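Local coordinates for multifunctional non-homologous end joining DNA repair protein LigD (Mycobacterium tuberculosis, PDB 2IRY) that probably repairs DNA double-strand breaks together with Ku by non-homologous end joining, and is represented here by its primase-polymerase domain bound to dGTP and manganese, at residues 114-119 and 237-242; 171-176 and 253-258; 139-144 and 227-232. All blocks are in the same frame, centred on the assembly; numbering follows the deposited sequence.

All three contacts lie in the primase-polymerase domain, and all three touch the bound dGTP. Their centres are 14 to 16 Å apart. Along the chain the first segments run 114-119, 139-144, 171-176 and the second 227-232, 237-242, 253-258. Interaction 3 falls wholly between the two segments of interaction 1, while interaction 2 alternates with both. Interaction 1 pairs strands 112-115 and 240-241 of a four-stranded antiparallel sheet. Interactions 2 and 3 belong to the mixed sheet that strand 118-122 also joins. I241 packs on A255, and K238 on S232. Interaction 1 meets the base and sugar side of the nucleotide, interaction 2 the gamma phosphate, and interaction 3 the metal and the triphosphate.

Interaction 1 of 3, residues 114-119 and 237-242; sequences HVPQWR and SKTTIA. With DGT (2'-deoxyguanosine-5'-triphosphate), chain D.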
loop_
_atom_site.group_PDB
_atom_site.type_symbol
_atom_site.label_atom_id
_atom_site.label_comp_id
_atom_site.label_asym_id
_atom_site.label_seq_id
_atom_site.Cartn_x
_atom_site.Cartn_y
_atom_site.Cartn_z
ATOM N N HIS A 114 -2.121 -0.680 5.647
ATOM C CA HIS A 114 -1.978 -1.781 4.674
ATOM C C HIS A 114 -3.390 -2.164 4.197
ATOM O O HIS A 114 -4.302 -2.196 5.012
ATOM C CB HIS A 114 -1.353 -3.013 5.312
ATOM C CG HIS A 114 0.056 -2.830 5.796
ATOM N ND1 HIS A 114 1.131 -3.462 5.200
ATOM C CD2 HIS A 114 0.561 -2.127 6.838
ATOM C CE1 HIS A 114 2.237 -3.160 5.860
ATOM N NE2 HIS A 114 1.924 -2.345 6.851
ATOM N N VAL A 115 -3.575 -2.361 2.892
ATOM C CA VAL A 115 -4.891 -2.675 2.315
ATOM C C VAL A 115 -4.778 -3.810 1.289
ATOM O O VAL A 115 -3.736 -3.960 0.650
ATOM C CB VAL A 115 -5.605 -1.427 1.644
ATOM C CG1 VAL A 115 -5.879 -0.345 2.681
ATOM C CG2 VAL A 115 -4.796 -0.869 0.423
ATOM N N PRO A 116 -5.858 -4.604 1.116
ATOM C CA PRO A 116 -5.860 -5.543 0.001
ATOM C C PRO A 116 -6.282 -4.873 -1.310
ATOM O O PRO A 116 -6.582 -3.673 -1.331
ATOM C CB PRO A 116 -6.887 -6.597 0.431
ATOM C CG PRO A 116 -7.907 -5.761 1.272
ATOM C CD PRO A 116 -7.075 -4.698 1.960
ATOM N N GLN A 117 -6.325 -5.662 -2.384
ATOM C CA GLN A 117 -6.570 -5.162 -3.736
ATOM C C GLN A 117 -8.067 -5.221 -4.130
ATOM O O GLN A 117 -8.439 -4.890 -5.273
ATOM C CB GLN A 117 -5.643 -5.900 -4.763
ATOM C CG GLN A 117 -4.155 -5.959 -4.294
ATOM C CD GLN A 117 -3.690 -4.627 -3.728
ATOM O OE1 GLN A 117 -3.229 -4.534 -2.567
ATOM N NE2 GLN A 117 -3.870 -3.582 -4.504
ATOM N N TRP A 118 -8.911 -5.635 -3.176
ATOM C CA TRP A 118 -10.371 -5.669 -3.363
ATOM C C TRP A 118 -11.023 -4.615 -2.475
ATOM O O TRP A 118 -10.404 -4.139 -1.541
ATOM C CB TRP A 118 -10.953 -7.045 -3.039
ATOM C CG TRP A 118 -10.620 -7.590 -1.694
ATOM C CD1 TRP A 118 -9.605 -8.468 -1.406
ATOM C CD2 TRP A 118 -11.310 -7.350 -0.455
ATOM N NE1 TRP A 118 -9.607 -8.760 -0.058
ATOM C CE2 TRP A 118 -10.648 -8.106 0.543
ATOM C CE3 TRP A 118 -12.435 -6.580 -0.087
ATOM C CZ2 TRP A 118 -11.078 -8.125 1.881
ATOM C CZ3 TRP A 118 -12.838 -6.578 1.256
ATOM C CH2 TRP A 118 -12.157 -7.339 2.216
ATOM N N ARG A 119 -12.265 -4.267 -2.800
ATOM C CA ARG A 119 -13.071 -3.347 -1.994
ATOM C C ARG A 119 -14.344 -4.024 -1.549
ATOM O O ARG A 119 -14.837 -4.939 -2.212
ATOM C CB ARG A 119 -13.434 -2.105 -2.799
ATOM C CG ARG A 119 -12.246 -1.227 -3.204
ATOM C CD ARG A 119 -12.724 -0.159 -4.199
ATOM N NE ARG A 119 -13.679 0.761 -3.601
ATOM C CZ ARG A 119 -13.620 2.091 -3.721
ATOM N NH1 ARG A 119 -12.668 2.652 -4.466
ATOM N NH2 ARG A 119 -14.519 2.856 -3.116
ATOM N N SER A 237 -6.737 -12.699 1.110
ATOM C CA SER A 237 -6.339 -12.692 2.522
ATOM C C SER A 237 -5.034 -11.914 2.742
ATOM O O SER A 237 -4.609 -11.755 3.891
ATOM C CB SER A 237 -6.172 -14.133 3.045
ATOM O OG SER A 237 -4.996 -14.696 2.488
ATOM N N LYS A 238 -4.417 -11.427 1.668
ATOM C CA LYS A 238 -3.142 -10.642 1.802
ATOM C C LYS A 238 -3.345 -9.125 1.765
ATOM O O LYS A 238 -4.287 -8.642 1.158
ATOM C CB LYS A 238 -2.107 -11.050 0.751
ATOM C CG LYS A 238 -1.588 -12.497 0.866
ATOM C CD LYS A 238 -0.990 -12.734 2.235
ATOM C CE LYS A 238 0.049 -13.855 2.230
ATOM N NZ LYS A 238 -0.571 -15.155 1.876
ATOM N N THR A 239 -2.457 -8.377 2.430
ATOM C CA THR A 239 -2.542 -6.889 2.399
ATOM C C THR A 239 -1.195 -6.338 1.988
ATOM O O THR A 239 -0.155 -7.001 2.194
ATOM C CB THR A 239 -2.944 -6.268 3.767
ATOM O OG1 THR A 239 -1.981 -6.615 4.779
ATOM C CG2 THR A 239 -4.248 -6.756 4.171
ATOM N N THR A 240 -1.207 -5.129 1.420
ATOM C CA THR A 240 0.003 -4.485 0.899
ATOM C C THR A 240 0.000 -3.042 1.387
ATOM O O THR A 240 -1.059 -2.397 1.434
ATOM C CB THR A 240 0.000 -4.563 -0.662
ATOM O OG1 THR A 240 0.098 -5.948 -1.063
ATOM C CG2 THR A 240 1.142 -3.776 -1.262
ATOM N N ILE A 241 1.181 -2.538 1.756
ATOM C CA ILE A 241 1.328 -1.140 2.189
ATOM C C ILE A 241 0.590 -0.181 1.243
ATOM O O ILE A 241 0.727 -0.266 -0.000
ATOM C CB ILE A 241 2.840 -0.756 2.316
ATOM C CG1 ILE A 241 2.975 0.581 3.049
ATOM C CG2 ILE A 241 3.536 -0.767 0.919
ATOM C CD1 ILE A 241 2.690 0.432 4.558
ATOM N N ALA A 242 -0.219 0.703 1.805
ATOM C CA ALA A 242 -1.017 1.606 0.970
ATOM C C ALA A 242 -0.138 2.672 0.351
ATOM O O ALA A 242 0.764 3.163 1.015
ATOM C CB ALA A 242 -2.128 2.262 1.787
HETATM P PG DGT D . 10.166 -4.299 0.513
HETATM O O1G DGT D . 11.394 -3.948 1.311
HETATM O O2G DGT D . 10.111 -5.772 0.168
HETATM O O3G DGT D . 9.925 -3.360 -0.650
HETATM O O3B DGT D . 8.919 -3.991 1.514
HETATM P PB DGT D . 7.364 -4.396 1.261
HETATM O O1B DGT D . 6.489 -3.255 1.711
HETATM O O2B DGT D . 7.139 -4.943 -0.128
HETATM O O3A DGT D . 7.153 -5.639 2.288
HETATM P PA DGT D . 7.238 -5.463 3.894
HETATM O O1A DGT D . 7.331 -6.824 4.545
HETATM O O2A DGT D . 8.340 -4.473 4.204
HETATM O "O5'" DGT D . 5.779 -4.827 4.240
HETATM C "C5'" DGT D . 4.555 -5.557 4.025
HETATM C "C4'" DGT D . 4.734 -7.072 4.151
HETATM O "O4'" DGT D . 4.318 -7.535 5.439
HETATM C "C3'" DGT D . 3.978 -7.883 3.116
HETATM O "O3'" DGT D . 4.861 -8.243 2.053
HETATM C "C2'" DGT D . 3.501 -9.120 3.856
HETATM C "C1'" DGT D . 3.639 -8.784 5.339
HETATM N N9 DGT D . 2.316 -8.607 5.982
HETATM C C8 DGT D . 1.263 -7.969 5.440
HETATM N N7 DGT D . 0.192 -7.960 6.267
HETATM C C5 DGT D . 0.565 -8.610 7.380
HETATM C C6 DGT D . -0.089 -8.956 8.662
HETATM O O6 DGT D . -1.269 -8.616 8.859
HETATM N N1 DGT D . 0.621 -9.633 9.582
HETATM C C2 DGT D . 1.905 -10.004 9.362
HETATM N N2 DGT D . 2.560 -10.679 10.334
HETATM N N3 DGT D . 2.575 -9.714 8.208
HETATM C C4 DGT D . 1.965 -9.033 7.200
HETATM O O HOH W 1 1.329 -5.881 4.078
#
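H114 and V115 pair with I241 and T240 at the edge of a four-stranded antiparallel sheet in the primase-polymerase domain. H114 faces I241 in a non-hydrogen-bonded pair. CD1 of I241 lies over one face of the imidazole, 3.9 Å from the ring centroid, as a CH-pi contact displaced toward the rim. CG1 of I241 stands opposite the backbone N (chi1 -168°), which carries CD1 to the ring. C5' of dGTP meets the same ring at its edge, in plane. NE2 of H114 is hydrogen-bonded to E112 OE1, so both ring nitrogens have partners. H114 and T239 are, by similarity, substrate-binding residues.

V115 forms the hydrogen-bonded pair with T240. V115 N reaches T240 O at 2.9 Å, and T240 N returns to V115 O. On the other face of the sheet CG2 of V115 packs loosely on CB of A242. P116 follows as the chain leaves the strand. Its ring lies alongside T239, with CD 4.1 Å from CG2, and its CB touches K238 O. The T239 methyl thus faces the proline, while the hydroxyl takes the dGTP side: OG1 comes within 3.0 Å of guanine N7. A water joins the two segments beside the nucleotide. It donates to T239 O at 2.6 Å and is hydrogen-bonded to H114 ND1 at 2.7 Å.

Interaction 2 of 3, residues 171-176 and 253-258; sequences FPVTSG and TVAAPR. With DGT (2'-deoxyguanosine-5'-triphosphate), chain D.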
loop_
_atom_site.group_PDB
_atom_site.type_symbol
_atom_site.label_atom_id
_atom_site.label_comp_id
_atom_site.label_asym_id
_atom_site.label_seq_id
_atom_site.Cartn_x
_atom_site.Cartn_y
_atom_site.Cartn_z
ATOM N N PHE A 171 1.323 1.340 -12.903
ATOM C CA PHE A 171 1.754 2.487 -12.102
ATOM C C PHE A 171 2.801 2.053 -11.079
ATOM O O PHE A 171 2.521 1.199 -10.214
ATOM C CB PHE A 171 0.568 3.122 -11.352
ATOM C CG PHE A 171 -0.533 3.618 -12.248
ATOM C CD1 PHE A 171 -0.564 4.948 -12.663
ATOM C CD2 PHE A 171 -1.545 2.757 -12.661
ATOM C CE1 PHE A 171 -1.608 5.422 -13.505
ATOM C CE2 PHE A 171 -2.575 3.209 -13.494
ATOM C CZ PHE A 171 -2.610 4.541 -13.920
ATOM N N PRO A 172 4.003 2.648 -11.144
ATOM C CA PRO A 172 5.009 2.235 -10.153
ATOM C C PRO A 172 4.978 3.021 -8.834
ATOM O O PRO A 172 4.761 4.228 -8.825
ATOM C CB PRO A 172 6.333 2.499 -10.886
ATOM C CG PRO A 172 6.026 3.659 -11.807
ATOM C CD PRO A 172 4.550 3.616 -12.125
ATOM N N VAL A 173 5.247 2.328 -7.738
ATOM C CA VAL A 173 5.260 2.946 -6.420
ATOM C C VAL A 173 6.464 2.333 -5.691
ATOM O O VAL A 173 6.431 1.157 -5.340
ATOM C CB VAL A 173 3.944 2.616 -5.611
ATOM C CG1 VAL A 173 3.989 3.199 -4.208
ATOM C CG2 VAL A 173 2.668 3.082 -6.329
ATOM N N THR A 174 7.499 3.121 -5.413
ATOM C CA THR A 174 8.604 2.606 -4.586
ATOM C C THR A 174 8.052 2.378 -3.175
ATOM O O THR A 174 7.357 3.235 -2.641
ATOM C CB THR A 174 9.843 3.550 -4.584
ATOM O OG1 THR A 174 9.440 4.921 -4.367
ATOM C CG2 THR A 174 10.585 3.436 -5.945
ATOM N N SER A 175 8.349 1.213 -2.597
ATOM C CA SER A 175 7.663 0.767 -1.373
ATOM C C SER A 175 7.960 1.563 -0.105
ATOM O O SER A 175 7.178 1.490 0.870
ATOM C CB SER A 175 7.978 -0.732 -1.114
ATOM O OG SER A 175 9.303 -0.860 -0.580
ATOM N N GLY A 176 9.087 2.275 -0.076
ATOM C CA GLY A 176 9.555 2.939 1.153
ATOM C C GLY A 176 10.532 2.070 1.941
ATOM O O GLY A 176 11.177 2.522 2.914
ATOM N N THR A 253 10.360 7.139 5.467
ATOM C CA THR A 253 10.137 6.953 4.024
ATOM C C THR A 253 8.677 6.596 3.767
ATOM O O THR A 253 7.946 6.241 4.701
ATOM C CB THR A 253 11.089 5.883 3.443
ATOM O OG1 THR A 253 11.003 4.714 4.248
ATOM C CG2 THR A 253 12.579 6.411 3.407
ATOM N N VAL A 254 8.278 6.639 2.495
ATOM C CA VAL A 254 6.861 6.529 2.097
ATOM C C VAL A 254 6.724 5.573 0.899
ATOM O O VAL A 254 7.648 5.494 0.047
ATOM C CB VAL A 254 6.300 7.957 1.741
ATOM C CG1 VAL A 254 4.919 7.848 0.999
ATOM C CG2 VAL A 254 6.158 8.837 3.019
ATOM N N ALA A 255 5.600 4.853 0.846
ATOM C CA ALA A 255 5.199 4.122 -0.357
ATOM C C ALA A 255 4.788 5.188 -1.404
ATOM O O ALA A 255 3.618 5.631 -1.465
ATOM C CB ALA A 255 4.058 3.163 -0.024
ATOM N N ALA A 256 5.765 5.614 -2.204
ATOM C CA ALA A 256 5.648 6.859 -2.993
ATOM C C ALA A 256 5.403 6.576 -4.482
ATOM O O ALA A 256 6.245 5.930 -5.132
ATOM C CB ALA A 256 6.939 7.734 -2.818
ATOM N N PRO A 257 4.271 7.079 -5.052
ATOM C CA PRO A 257 4.132 6.937 -6.513
ATOM C C PRO A 257 5.247 7.631 -7.277
ATOM O O PRO A 257 5.674 8.731 -6.878
ATOM C CB PRO A 257 2.780 7.623 -6.837
ATOM C CG PRO A 257 2.048 7.657 -5.541
ATOM C CD PRO A 257 3.097 7.726 -4.430
ATOM N N ARG A 258 5.717 6.976 -8.355
ATOM C CA ARG A 258 6.783 7.514 -9.233
ATOM C C ARG A 258 6.338 7.592 -10.690
ATOM O O ARG A 258 5.377 6.940 -11.092
ATOM C CB ARG A 258 8.064 6.649 -9.154
ATOM C CG ARG A 258 8.492 6.239 -7.724
ATOM C CD ARG A 258 8.725 7.439 -6.817
ATOM N NE ARG A 258 9.951 8.168 -7.154
ATOM C CZ ARG A 258 11.125 7.950 -6.566
ATOM N NH1 ARG A 258 11.253 7.027 -5.623
ATOM N NH2 ARG A 258 12.178 8.659 -6.928
HETATM P PG DGT D . 10.166 -4.299 0.513
HETATM O O1G DGT D . 11.394 -3.948 1.311
HETATM O O2G DGT D . 10.111 -5.772 0.168
HETATM O O3G DGT D . 9.925 -3.360 -0.650
HETATM O O3B DGT D . 8.919 -3.991 1.514
HETATM P PB DGT D . 7.364 -4.396 1.261
HETATM O O1B DGT D . 6.489 -3.255 1.711
HETATM O O2B DGT D . 7.139 -4.943 -0.128
HETATM O O3A DGT D . 7.153 -5.639 2.288
HETATM P PA DGT D . 7.238 -5.463 3.894
HETATM O O1A DGT D . 7.331 -6.824 4.545
HETATM O O2A DGT D . 8.340 -4.473 4.204
HETATM O "O5'" DGT D . 5.779 -4.827 4.240
HETATM C "C5'" DGT D . 4.555 -5.557 4.025
HETATM C "C4'" DGT D . 4.734 -7.072 4.151
HETATM O "O4'" DGT D . 4.318 -7.535 5.439
HETATM C "C3'" DGT D . 3.978 -7.883 3.116
HETATM O "O3'" DGT D . 4.861 -8.243 2.053
HETATM C "C2'" DGT D . 3.501 -9.120 3.856
HETATM C "C1'" DGT D . 3.639 -8.784 5.339
HETATM N N9 DGT D . 2.316 -8.607 5.982
HETATM C C8 DGT D . 1.263 -7.969 5.440
HETATM N N7 DGT D . 0.192 -7.960 6.267
HETATM C C5 DGT D . 0.565 -8.610 7.380
HETATM C C6 DGT D . -0.089 -8.956 8.662
HETATM O O6 DGT D . -1.269 -8.616 8.859
HETATM N N1 DGT D . 0.621 -9.633 9.582
HETATM C C2 DGT D . 1.905 -10.004 9.362
HETATM N N2 DGT D . 2.560 -10.679 10.334
HETATM N N3 DGT D . 2.575 -9.714 8.208
HETATM C C4 DGT D . 1.965 -9.033 7.200
HETATM O O HOH W 2 2.905 5.951 -10.094
HETATM O O HOH W 3 9.784 5.543 -1.668
#
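P172-G176 and T253-R258 run antiparallel. T174 and A256 form a hydrogen-bonded pair, and V173 and P257 a non-hydrogen-bonded one. A256 N donates to T174 O at 2.9 Å; the return bond, from T174 N to A256 O, is weak. The next backbone bond is much straighter: R258 N meets P172 O at 172°. A water also donates to P172 O and to R258 O, bridging the two chains at this end.

V173 and T174 point to opposite faces of the sheet. CG1 of V173 lies against the backbone of A255, 3.5 Å from its C, and also approaches CB of A255. CG of the P172 ring rests on the carbonyl O of R258. On the T174 face the arginine folds back over the sheet. Its chain bends at chi2 and chi3, which brings the guanidinium edge to the threonine. NH1 donates to T174 OG1 at 3.0 Å, with the oxygen in the guanidinium plane. E262 forms a salt bridge with NE, and R269 O accepts from NH1. At the far end T253 OG1 donates to G176 O at 2.6 Å, in the carbonyl plane and on a lone pair. G176 has a positive phi (94°), and its CA packs against V254 O.

S175 turns its CB from the partner segment, and OG donates to O3G of dGTP at 2.6 Å. The polar contacts on the two segments probably help to hold the turn after strand 171-174 in place, consistent with the substrate-binding role assigned to S175 and G176 by similarity. S175 OG is also hydrogen-bonded to S177 OG, so the hydroxyl that meets the gamma phosphate is probably well oriented, on a backbone paired with 253-258.

Interaction 3 of 3, residues 139-144 and 227-232; sequences FDLDPG and VFVDWS. With MN (manganese (II) ion), chain C; DGT (2'-deoxyguanosine-5'-triphosphate), chain D.
D140 and D230 stand side by side on neighbouring antiparallel strands of the mixed sheet of this primase-polymerase domain, of the archaeo-eukaryotic primase clan. D140 and D142 form a DxD motif. The strand axes come within 4.5 Å of each other, with N-to-C directions 161° apart. D140 pairs with D230 and D142 with F228 through four backbone hydrogen bonds.

The two faces differ in shape and chemistry. On the apolar face, the side chains interlock across the strands. CG1 of V227 sits against CB of L141 at 3.9 Å, and it also approaches CG of the leucine. CG1 of V229 fits between its two neighbours, CD1 of L141 and CD1 of the F139 ring. Each valine holds CG1 opposite its backbone N (chi1 177° in V227), which aims that methyl across the strand pair. Helix 149-164 covers this face, with L152, V155 and L163 touching it.

The face with D140, D142 and D230 carries the metal site. The F228 ring lies along its own strand, and CB of D230 rests over one face, offset toward the rim. R223 makes a cation-pi contact with this ring. D230 OD1 is gripped by S232 N, in an Asx turn, and by S232 OG on its syn lone pair. With OD1 held this way, OD2 is the oxygen nearer D140. The OD2 atoms of D140 and D230 are 4.4 Å apart, and a water donates to both; by similarity D230 binds the second manganese with D140 and D142. D142 is expected, by similarity, to bind both metals, but here its OD1 stays 3.2 Å from the manganese. D140 holds the ion with both carboxylate oxygens, OD1 at 2.5 Å and OD2 at 2.7 Å; two waters and O2G of dGTP (2.1 Å) are the other ligands.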
loop_
_atom_site.group_PDB
_atom_site.type_symbol
_atom_site.label_atom_id
_atom_site.label_comp_id
_atom_site.label_asym_id
_atom_site.label_seq_id
_atom_site.Cartn_x
_atom_site.Cartn_y
_atom_site.Cartn_z
ATOM N N PHE A 139 1.923 -6.127 -8.043
ATOM C CA PHE A 139 3.119 -6.949 -8.075
ATOM C C PHE A 139 4.121 -6.354 -7.096
ATOM O O PHE A 139 4.302 -5.134 -7.049
ATOM C CB PHE A 139 3.713 -6.968 -9.482
ATOM C CG PHE A 139 2.820 -7.607 -10.496
ATOM C CD1 PHE A 139 2.926 -8.969 -10.751
ATOM C CD2 PHE A 139 1.858 -6.849 -11.192
ATOM C CE1 PHE A 139 2.073 -9.605 -11.710
ATOM C CE2 PHE A 139 1.001 -7.473 -12.136
ATOM C CZ PHE A 139 1.120 -8.847 -12.393
ATOM N N ASP A 140 4.751 -7.207 -6.298
ATOM C CA ASP A 140 5.784 -6.745 -5.409
ATOM C C ASP A 140 7.108 -7.221 -5.989
ATOM O O ASP A 140 7.364 -8.419 -6.059
ATOM C CB ASP A 140 5.531 -7.279 -4.008
ATOM C CG ASP A 140 6.600 -6.904 -3.037
ATOM O OD1 ASP A 140 7.537 -6.140 -3.364
ATOM O OD2 ASP A 140 6.501 -7.405 -1.902
ATOM N N LEU A 141 7.913 -6.272 -6.464
ATOM C CA LEU A 141 9.214 -6.607 -7.019
ATOM C C LEU A 141 10.279 -6.449 -5.940
ATOM O O LEU A 141 10.592 -5.321 -5.486
ATOM C CB LEU A 141 9.517 -5.750 -8.257
ATOM C CG LEU A 141 8.864 -6.132 -9.597
ATOM C CD1 LEU A 141 7.330 -6.317 -9.521
ATOM C CD2 LEU A 141 9.224 -5.105 -10.671
ATOM N N ASP A 142 10.808 -7.591 -5.511
ATOM C CA ASP A 142 11.758 -7.660 -4.413
ATOM C C ASP A 142 13.124 -8.028 -4.973
ATOM O O ASP A 142 13.315 -9.157 -5.447
ATOM C CB ASP A 142 11.320 -8.708 -3.384
ATOM C CG ASP A 142 12.014 -8.533 -2.038
ATOM O OD1 ASP A 142 12.021 -7.403 -1.479
ATOM O OD2 ASP A 142 12.544 -9.537 -1.519
ATOM N N PRO A 143 14.071 -7.068 -4.953
ATOM C CA PRO A 143 15.402 -7.344 -5.477
ATOM C C PRO A 143 16.173 -8.304 -4.577
ATOM O O PRO A 143 16.213 -8.129 -3.349
ATOM C CB PRO A 143 16.065 -5.965 -5.519
ATOM C CG PRO A 143 15.352 -5.168 -4.451
ATOM C CD PRO A 143 13.939 -5.681 -4.454
ATOM N N GLY A 144 16.780 -9.314 -5.194
ATOM C CA GLY A 144 17.626 -10.265 -4.478
ATOM C C GLY A 144 19.022 -9.718 -4.280
ATOM O O GLY A 144 19.318 -8.585 -4.684
ATOM N N VAL A 227 15.370 -10.560 -9.473
ATOM C CA VAL A 227 14.203 -9.887 -8.914
ATOM C C VAL A 227 13.123 -10.936 -8.716
ATOM O O VAL A 227 12.756 -11.655 -9.654
ATOM C CB VAL A 227 13.680 -8.756 -9.849
ATOM C CG1 VAL A 227 12.410 -8.108 -9.273
ATOM C CG2 VAL A 227 14.785 -7.706 -10.092
ATOM N N PHE A 228 12.622 -11.017 -7.484
ATOM C CA PHE A 228 11.428 -11.806 -7.189
ATOM C C PHE A 228 10.165 -10.993 -7.541
ATOM O O PHE A 228 9.892 -9.945 -6.936
ATOM C CB PHE A 228 11.425 -12.232 -5.720
ATOM C CG PHE A 228 10.151 -12.931 -5.277
ATOM C CD1 PHE A 228 9.518 -13.872 -6.100
ATOM C CD2 PHE A 228 9.617 -12.680 -4.013
ATOM C CE1 PHE A 228 8.332 -14.546 -5.669
ATOM C CE2 PHE A 228 8.449 -13.349 -3.578
ATOM C CZ PHE A 228 7.808 -14.263 -4.403
ATOM N N VAL A 229 9.462 -11.449 -8.569
ATOM C CA VAL A 229 8.202 -10.844 -8.989
ATOM C C VAL A 229 7.097 -11.568 -8.243
ATOM O O VAL A 229 6.626 -12.631 -8.669
ATOM C CB VAL A 229 8.014 -10.871 -10.551
ATOM C CG1 VAL A 229 6.679 -10.239 -10.958
ATOM C CG2 VAL A 229 9.168 -10.135 -11.215
ATOM N N ASP A 230 6.715 -10.981 -7.118
ATOM C CA ASP A 230 5.744 -11.584 -6.215
ATOM C C ASP A 230 4.329 -11.201 -6.658
ATOM O O ASP A 230 3.952 -10.028 -6.644
ATOM C CB ASP A 230 6.020 -11.195 -4.762
ATOM C CG ASP A 230 5.145 -11.949 -3.774
ATOM O OD1 ASP A 230 4.448 -12.919 -4.192
ATOM O OD2 ASP A 230 5.184 -11.581 -2.574
ATOM N N TRP A 231 3.617 -12.227 -7.126
ATOM C CA TRP A 231 2.216 -12.185 -7.545
ATOM C C TRP A 231 1.242 -12.543 -6.395
ATOM O O TRP A 231 0.016 -12.404 -6.550
ATOM C CB TRP A 231 2.016 -13.189 -8.694
ATOM C CG TRP A 231 2.626 -14.549 -8.392
ATOM C CD1 TRP A 231 3.892 -14.977 -8.734
ATOM C CD2 TRP A 231 2.030 -15.620 -7.637
ATOM N NE1 TRP A 231 4.102 -16.253 -8.254
ATOM C CE2 TRP A 231 2.981 -16.665 -7.571
ATOM C CE3 TRP A 231 0.780 -15.800 -7.011
ATOM C CZ2 TRP A 231 2.716 -17.887 -6.920
ATOM C CZ3 TRP A 231 0.523 -17.003 -6.338
ATOM C CH2 TRP A 231 1.487 -18.041 -6.312
ATOM N N SER A 232 1.778 -12.990 -5.253
ATOM C CA SER A 232 0.938 -13.623 -4.217
ATOM C C SER A 232 0.120 -12.645 -3.358
ATOM O O SER A 232 -0.804 -13.051 -2.625
ATOM C CB SER A 232 1.788 -14.556 -3.346
ATOM O OG SER A 232 2.623 -13.821 -2.487
HETATM MN MN MN C . 8.967 -6.552 -1.385
HETATM P PG DGT D . 10.166 -4.299 0.513
HETATM O O1G DGT D . 11.394 -3.948 1.311
HETATM O O2G DGT D . 10.111 -5.772 0.168
HETATM O O3G DGT D . 9.925 -3.360 -0.650
HETATM O O3B DGT D . 8.919 -3.991 1.514
HETATM P PB DGT D . 7.364 -4.396 1.261
HETATM O O1B DGT D . 6.489 -3.255 1.711
HETATM O O2B DGT D . 7.139 -4.943 -0.128
HETATM O O3A DGT D . 7.153 -5.639 2.288
HETATM P PA DGT D . 7.238 -5.463 3.894
HETATM O O1A DGT D . 7.331 -6.824 4.545
HETATM O O2A DGT D . 8.340 -4.473 4.204
HETATM O "O5'" DGT D . 5.779 -4.827 4.240
HETATM C "C5'" DGT D . 4.555 -5.557 4.025
HETATM C "C4'" DGT D . 4.734 -7.072 4.151
HETATM O "O4'" DGT D . 4.318 -7.535 5.439
HETATM C "C3'" DGT D . 3.978 -7.883 3.116
HETATM O "O3'" DGT D . 4.861 -8.243 2.053
HETATM C "C2'" DGT D . 3.501 -9.120 3.856
HETATM C "C1'" DGT D . 3.639 -8.784 5.339
HETATM N N9 DGT D . 2.316 -8.607 5.982
HETATM C C8 DGT D . 1.263 -7.969 5.440
HETATM N N7 DGT D . 0.192 -7.960 6.267
HETATM C C5 DGT D . 0.565 -8.610 7.380
HETATM C C6 DGT D . -0.089 -8.956 8.662
HETATM O O6 DGT D . -1.269 -8.616 8.859
HETATM N N1 DGT D . 0.621 -9.633 9.582
HETATM C C2 DGT D . 1.905 -10.004 9.362
HETATM N N2 DGT D . 2.560 -10.679 10.334
HETATM N N3 DGT D . 2.575 -9.714 8.208
HETATM C C4 DGT D . 1.965 -9.033 7.200
HETATM O O HOH W 4 7.424 -10.114 -1.523
HETATM O O HOH W 5 7.815 -7.615 0.151
HETATM O O HOH W 6 9.221 -4.467 -2.649
#